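Local structure of transcriptional regulator, LacI family (Arthrobacter sp., 4RKQ) at residues Val18-Pro23 and Ser35-Leu40; Gln113-Val118 and Ser240-Asp245. The protein probably regulates transcription as a LacI-family repressor-like protein, its periplasmic-binding-protein-like region being consistent with binding a small sugar effector. All coordinates share one frame; numbering follows the deposited sequence.

Interaction 1. Residues Val18-Pro23 and Ser35-Leu40; sequences VGLAIP and SSVVEL
L20 reaches from the strand 17-22 to the helix 29-43, where it meets V37 with both of its methyls and the next residue, V38, with one. Strand and helix open the beta-alpha-beta unit completed by strand 47-52, the beginning of the first Rossmann-like subdomain of this family. The backbones approach at L20 and V37, whose CA atoms lie 8.3 Å apart. With CG anti to the backbone N (chi1 -158°), the L20 side chain carries its fork to the helix. Its CD2 does most of the touching: it sits 4.0 Å from V37 CB and 3.9 Å from V38 CG2, thus spanning the two neighbouring valines. CD1, the other branch, lies alongside V37 CG1 at 4.1 Å. V37 and V38 have almost the same first torsion, yet present different groups. V37 points its CB toward the strand and offers CB and CG1, whereas V38, whose CB is directed to the side of the strand, still reaches L20 through CG2, the branch beside its own backbone N (CG1 anti, chi1 177°). V48 and V50 of strand 47-52 and I75 of strand 73-76 also touch L20, and H55 of the second subunit packs on V38. All contacts across the two segments are between aliphatic carbons at van der Waals separation, which implies that the helix is held against the sheet here by shape and exclusion of water, without directional bonds.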
loop_
_atom_site.group_PDB
_atom_site.type_symbol
_atom_site.label_atom_id
_atom_site.label_comp_id
_atom_site.label_asym_id
_atom_site.label_seq_id
_atom_site.Cartn_x
_atom_site.Cartn_y
_atom_site.Cartn_z
ATOM N N VAL A 18 20.183 7.428 -1.571
ATOM C CA VAL A 18 19.097 8.335 -1.302
ATOM C C VAL A 18 18.155 7.748 -0.236
ATOM O O VAL A 18 17.806 6.563 -0.249
ATOM C CB VAL A 18 18.263 8.644 -2.554
ATOM C CG1 VAL A 18 17.208 9.663 -2.201
ATOM C CG2 VAL A 18 19.152 9.263 -3.601
ATOM N N GLY A 19 17.817 8.571 0.728
ATOM C CA GLY A 19 16.846 8.169 1.776
ATOM C C GLY A 19 15.467 8.704 1.460
ATOM O O GLY A 19 15.321 9.824 1.002
ATOM N N LEU A 20 14.443 7.880 1.682
ATOM C CA LEU A 20 13.083 8.269 1.484
ATOM C C LEU A 20 12.396 8.180 2.838
ATOM O O LEU A 20 12.344 7.114 3.459
ATOM C CB LEU A 20 12.451 7.267 0.514
ATOM C CG LEU A 20 11.250 7.406 -0.363
ATOM C CD1 LEU A 20 11.107 8.798 -0.950
ATOM C CD2 LEU A 20 11.454 6.328 -1.449
ATOM N N ALA A 21 11.865 9.298 3.295
ATOM C CA ALA A 21 11.164 9.353 4.588
ATOM C C ALA A 21 9.617 9.442 4.350
ATOM O O ALA A 21 9.120 10.343 3.654
ATOM C CB ALA A 21 11.666 10.539 5.392
ATOM N N ILE A 22 8.873 8.484 4.868
ATOM C CA ILE A 22 7.423 8.530 4.747
ATOM C C ILE A 22 6.780 8.334 6.125
ATOM O O ILE A 22 7.308 7.574 6.905
ATOM C CB ILE A 22 6.867 7.510 3.761
ATOM C CG1 ILE A 22 7.470 6.179 4.040
ATOM C CG2 ILE A 22 7.225 7.937 2.318
ATOM C CD1 ILE A 22 6.696 5.048 3.434
ATOM N N PRO A 23 5.670 9.035 6.380
ATOM C CA PRO A 23 5.067 9.000 7.703
ATOM C C PRO A 23 4.335 7.718 8.035
ATOM O O PRO A 23 4.088 7.486 9.169
ATOM C CB PRO A 23 4.071 10.157 7.682
ATOM C CG PRO A 23 3.808 10.429 6.273
ATOM C CD PRO A 23 5.021 10.019 5.506
ATOM N N SER A 35 7.306 3.606 -4.102
ATOM C CA SER A 35 7.635 2.682 -5.176
ATOM C C SER A 35 8.070 3.480 -6.431
ATOM O O SER A 35 9.004 3.109 -7.131
ATOM C CB SER A 35 6.415 1.822 -5.526
ATOM O OG SER A 35 6.715 0.953 -6.600
ATOM N N SER A 36 7.366 4.570 -6.723
ATOM C CA SER A 36 7.667 5.348 -7.922
ATOM C C SER A 36 9.061 5.986 -7.814
ATOM O O SER A 36 9.845 5.999 -8.778
ATOM C CB SER A 36 6.568 6.396 -8.138
ATOM O OG SER A 36 7.012 7.316 -9.096
ATOM N N VAL A 37 9.391 6.504 -6.637
ATOM C CA VAL A 37 10.718 7.067 -6.390
ATOM C C VAL A 37 11.801 5.986 -6.412
ATOM O O VAL A 37 12.875 6.188 -7.017
ATOM C CB VAL A 37 10.818 7.879 -5.062
ATOM C CG1 VAL A 37 12.245 8.341 -4.833
ATOM C CG2 VAL A 37 9.888 9.085 -5.094
ATOM N N VAL A 38 11.531 4.837 -5.802
ATOM C CA VAL A 38 12.518 3.761 -5.817
ATOM C C VAL A 38 12.786 3.269 -7.259
ATOM O O VAL A 38 13.927 3.005 -7.570
ATOM C CB VAL A 38 12.141 2.597 -4.930
ATOM C CG1 VAL A 38 13.146 1.497 -5.052
ATOM C CG2 VAL A 38 12.134 3.056 -3.479
ATOM N N GLU A 39 11.736 3.151 -8.063
ATOM C CA GLU A 39 11.858 2.840 -9.499
ATOM C C GLU A 39 12.828 3.782 -10.232
ATOM O O GLU A 39 13.798 3.334 -10.847
ATOM C CB GLU A 39 10.514 2.869 -10.193
ATOM C CG GLU A 39 10.549 2.660 -11.728
ATOM C CD GLU A 39 10.766 1.228 -12.187
ATOM O OE1 GLU A 39 10.993 0.325 -11.345
ATOM O OE2 GLU A 39 10.711 0.996 -13.422
ATOM N N LEU A 40 12.601 5.082 -10.124
ATOM C CA LEU A 40 13.400 6.051 -10.889
ATOM C C LEU A 40 14.814 6.107 -10.386
ATOM O O LEU A 40 15.730 6.169 -11.175
ATOM C CB LEU A 40 12.742 7.425 -10.893
ATOM C CG LEU A 40 11.379 7.405 -11.538
ATOM C CD1 LEU A 40 10.619 8.648 -11.122
ATOM C CD2 LEU A 40 11.500 7.286 -13.043
#

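Interaction 2. Residues Gln113-Val118 and Ser240-Asp245; sequences QHAAKV and STMALD
A115 on the helix 112-125 and M242 on the strand 240-243 bring their CA atoms to 6.8 Å, the nearest backbone approach between the two segments. The contact is helix-on-sheet packing in what is probably the second subdomain, consistent with the two-subdomain, periplasmic-binding-protein-like core of the LacI family, and it joins parts of the chain more than 120 residues apart. M242 supplies the strand's whole share. Its CG lies anti to the carbonyl carbon, and bends at chi2 (-63°) and chi3 (-51°) fold the thioether back on itself, leaving CE tucked against the helix. That methyl lies 3.9 Å from both V118 CB and V118 CG1, while SD approaches V118 CG1 at the same separation; the end of the methionine therefore rests on the CB-CG1 side of the valine. One turn earlier, A115 presents its CB to M242 CE at 4.4 Å, while its backbone O lies 4.1 Å from CE, a van der Waals contact rather than a hydrogen bond. Within the helix, V118 CG2, the branch not used by M242, lies over one face of the H114 imidazole, 3.6 Å above the plane and displaced toward the rim. L280 and H278 of strand 273-281 and M226 also touch M242; L280 reaches V118 as well, and M226 packs against A115. Shortening M242 to an alanine would remove SD and CE, and is likely to leave V118 CG1 and A115 CB without their partner on this strand and open a gap between helix and sheet. After the strand ends at A243, D245 is the N-cap of helix 246-262, its OD1 accepting a hydrogen bond from the backbone N of R247.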
loop_
_atom_site.group_PDB
_atom_site.type_symbol
_atom_site.label_atom_id
_atom_site.label_comp_id
_atom_site.label_asym_id
_atom_site.label_seq_id
_atom_site.Cartn_x
_atom_site.Cartn_y
_atom_site.Cartn_z
ATOM N N GLN A 113 -5.575 25.350 -4.992
ATOM C CA GLN A 113 -6.637 26.212 -5.522
ATOM C C GLN A 113 -7.125 25.705 -6.857
ATOM O O GLN A 113 -8.323 25.702 -7.142
ATOM C CB GLN A 113 -6.146 27.635 -5.668
ATOM C CG GLN A 113 -5.935 28.225 -4.301
ATOM C CD GLN A 113 -5.754 29.708 -4.339
ATOM O OE1 GLN A 113 -6.081 30.365 -5.331
ATOM N NE2 GLN A 113 -5.239 30.253 -3.251
ATOM N N HIS A 114 -6.200 25.272 -7.684
ATOM C CA HIS A 114 -6.554 24.683 -8.930
ATOM C C HIS A 114 -7.346 23.374 -8.775
ATOM O O HIS A 114 -8.351 23.145 -9.465
ATOM C CB HIS A 114 -5.326 24.445 -9.742
ATOM C CG HIS A 114 -5.564 23.555 -10.905
ATOM N ND1 HIS A 114 -5.969 24.035 -12.126
ATOM C CD2 HIS A 114 -5.502 22.208 -11.025
ATOM C CE1 HIS A 114 -6.104 23.028 -12.964
ATOM N NE2 HIS A 114 -5.844 21.907 -12.318
ATOM N N ALA A 115 -6.897 22.502 -7.879
ATOM C CA ALA A 115 -7.589 21.234 -7.639
ATOM C C ALA A 115 -9.018 21.480 -7.161
ATOM O O ALA A 115 -9.946 20.782 -7.574
ATOM C CB ALA A 115 -6.838 20.397 -6.589
ATOM N N ALA A 116 -9.167 22.438 -6.253
ATOM C CA ALA A 116 -10.457 22.765 -5.657
ATOM C C ALA A 116 -11.404 23.272 -6.725
ATOM O O ALA A 116 -12.574 22.883 -6.763
ATOM C CB ALA A 116 -10.280 23.804 -4.548
ATOM N N LYS A 117 -10.891 24.093 -7.623
ATOM C CA LYS A 117 -11.701 24.642 -8.693
ATOM C C LYS A 117 -12.167 23.544 -9.614
ATOM O O LYS A 117 -13.327 23.496 -9.979
ATOM C CB LYS A 117 -10.935 25.706 -9.485
ATOM C CG LYS A 117 -11.590 26.062 -10.814
ATOM C CD LYS A 117 -11.360 27.512 -11.223
ATOM C CE LYS A 117 -10.001 27.754 -11.858
ATOM N NZ LYS A 117 -9.931 27.295 -13.269
ATOM N N VAL A 118 -11.274 22.631 -9.964
ATOM C CA VAL A 118 -11.617 21.546 -10.860
ATOM C C VAL A 118 -12.616 20.569 -10.244
ATOM O O VAL A 118 -13.595 20.164 -10.895
ATOM C CB VAL A 118 -10.371 20.833 -11.389
ATOM C CG1 VAL A 118 -10.740 19.643 -12.247
ATOM C CG2 VAL A 118 -9.528 21.810 -12.209
ATOM N N SER A 240 -13.758 8.327 -8.578
ATOM C CA SER A 240 -13.347 9.487 -9.364
ATOM C C SER A 240 -12.440 10.278 -8.457
ATOM O O SER A 240 -12.667 10.342 -7.253
ATOM C CB SER A 240 -14.549 10.351 -9.793
ATOM O OG SER A 240 -15.333 9.645 -10.754
ATOM N N THR A 241 -11.404 10.876 -9.013
ATOM C CA THR A 241 -10.413 11.474 -8.140
ATOM C C THR A 241 -9.603 12.588 -8.785
ATOM O O THR A 241 -9.411 12.617 -9.996
ATOM C CB THR A 241 -9.459 10.374 -7.622
ATOM O OG1 THR A 241 -8.550 10.939 -6.682
ATOM C CG2 THR A 241 -8.654 9.724 -8.745
ATOM N N MET A 242 -9.136 13.512 -7.952
ATOM C CA MET A 242 -8.134 14.470 -8.386
ATOM C C MET A 242 -6.756 13.788 -8.201
ATOM O O MET A 242 -6.302 13.498 -7.072
ATOM C CB MET A 242 -8.229 15.772 -7.616
ATOM C CG MET A 242 -9.558 16.546 -7.747
ATOM S SD MET A 242 -9.817 17.057 -9.446
ATOM C CE MET A 242 -8.273 17.867 -9.844
ATOM N N ALA A 243 -6.064 13.597 -9.311
ATOM C CA ALA A 243 -4.820 12.801 -9.310
ATOM C C ALA A 243 -3.711 13.390 -10.109
ATOM O O ALA A 243 -3.952 14.038 -11.116
ATOM C CB ALA A 243 -5.121 11.446 -9.892
ATOM N N LEU A 244 -2.469 13.052 -9.750
ATOM C CA LEU A 244 -1.349 13.211 -10.684
ATOM C C LEU A 244 -0.739 11.835 -10.747
ATOM O O LEU A 244 -0.881 11.056 -9.786
ATOM C CB LEU A 244 -0.331 14.272 -10.229
ATOM N N ASP A 245 -0.110 11.530 -11.886
ATOM C CA ASP A 245 0.486 10.236 -12.124
ATOM C C ASP A 245 1.628 10.194 -11.139
ATOM O O ASP A 245 2.392 11.167 -10.994
ATOM C CB ASP A 245 1.008 10.094 -13.570
ATOM C CG ASP A 245 1.358 8.633 -13.945
ATOM O OD1 ASP A 245 1.714 7.789 -13.075
ATOM O OD2 ASP A 245 1.291 8.325 -15.148
#

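Overall arrangement
Interactions 1 and 2 lie on opposite sides of the chain's centre, 23 Å apart between centres, and do not touch; each places a helix on the sheet of one of the two subdomains. Both belong to the core and bury equal surface (134 Å²), but all three touching residues of interaction 1 are buried, whereas V118 in interaction 2 is partly exposed. Segments 18-23 and 35-40 are neighbours within one beta-alpha-beta unit, while 113-118 and 240-245 come from distant parts of the chain. Interaction 1 is purely aliphatic, between branched side chains; interaction 2 adds a flexible thioether and a backbone carbonyl O. Interaction 1 also borders the second subunit; no other chain of the assembly touches the segments of interaction 2.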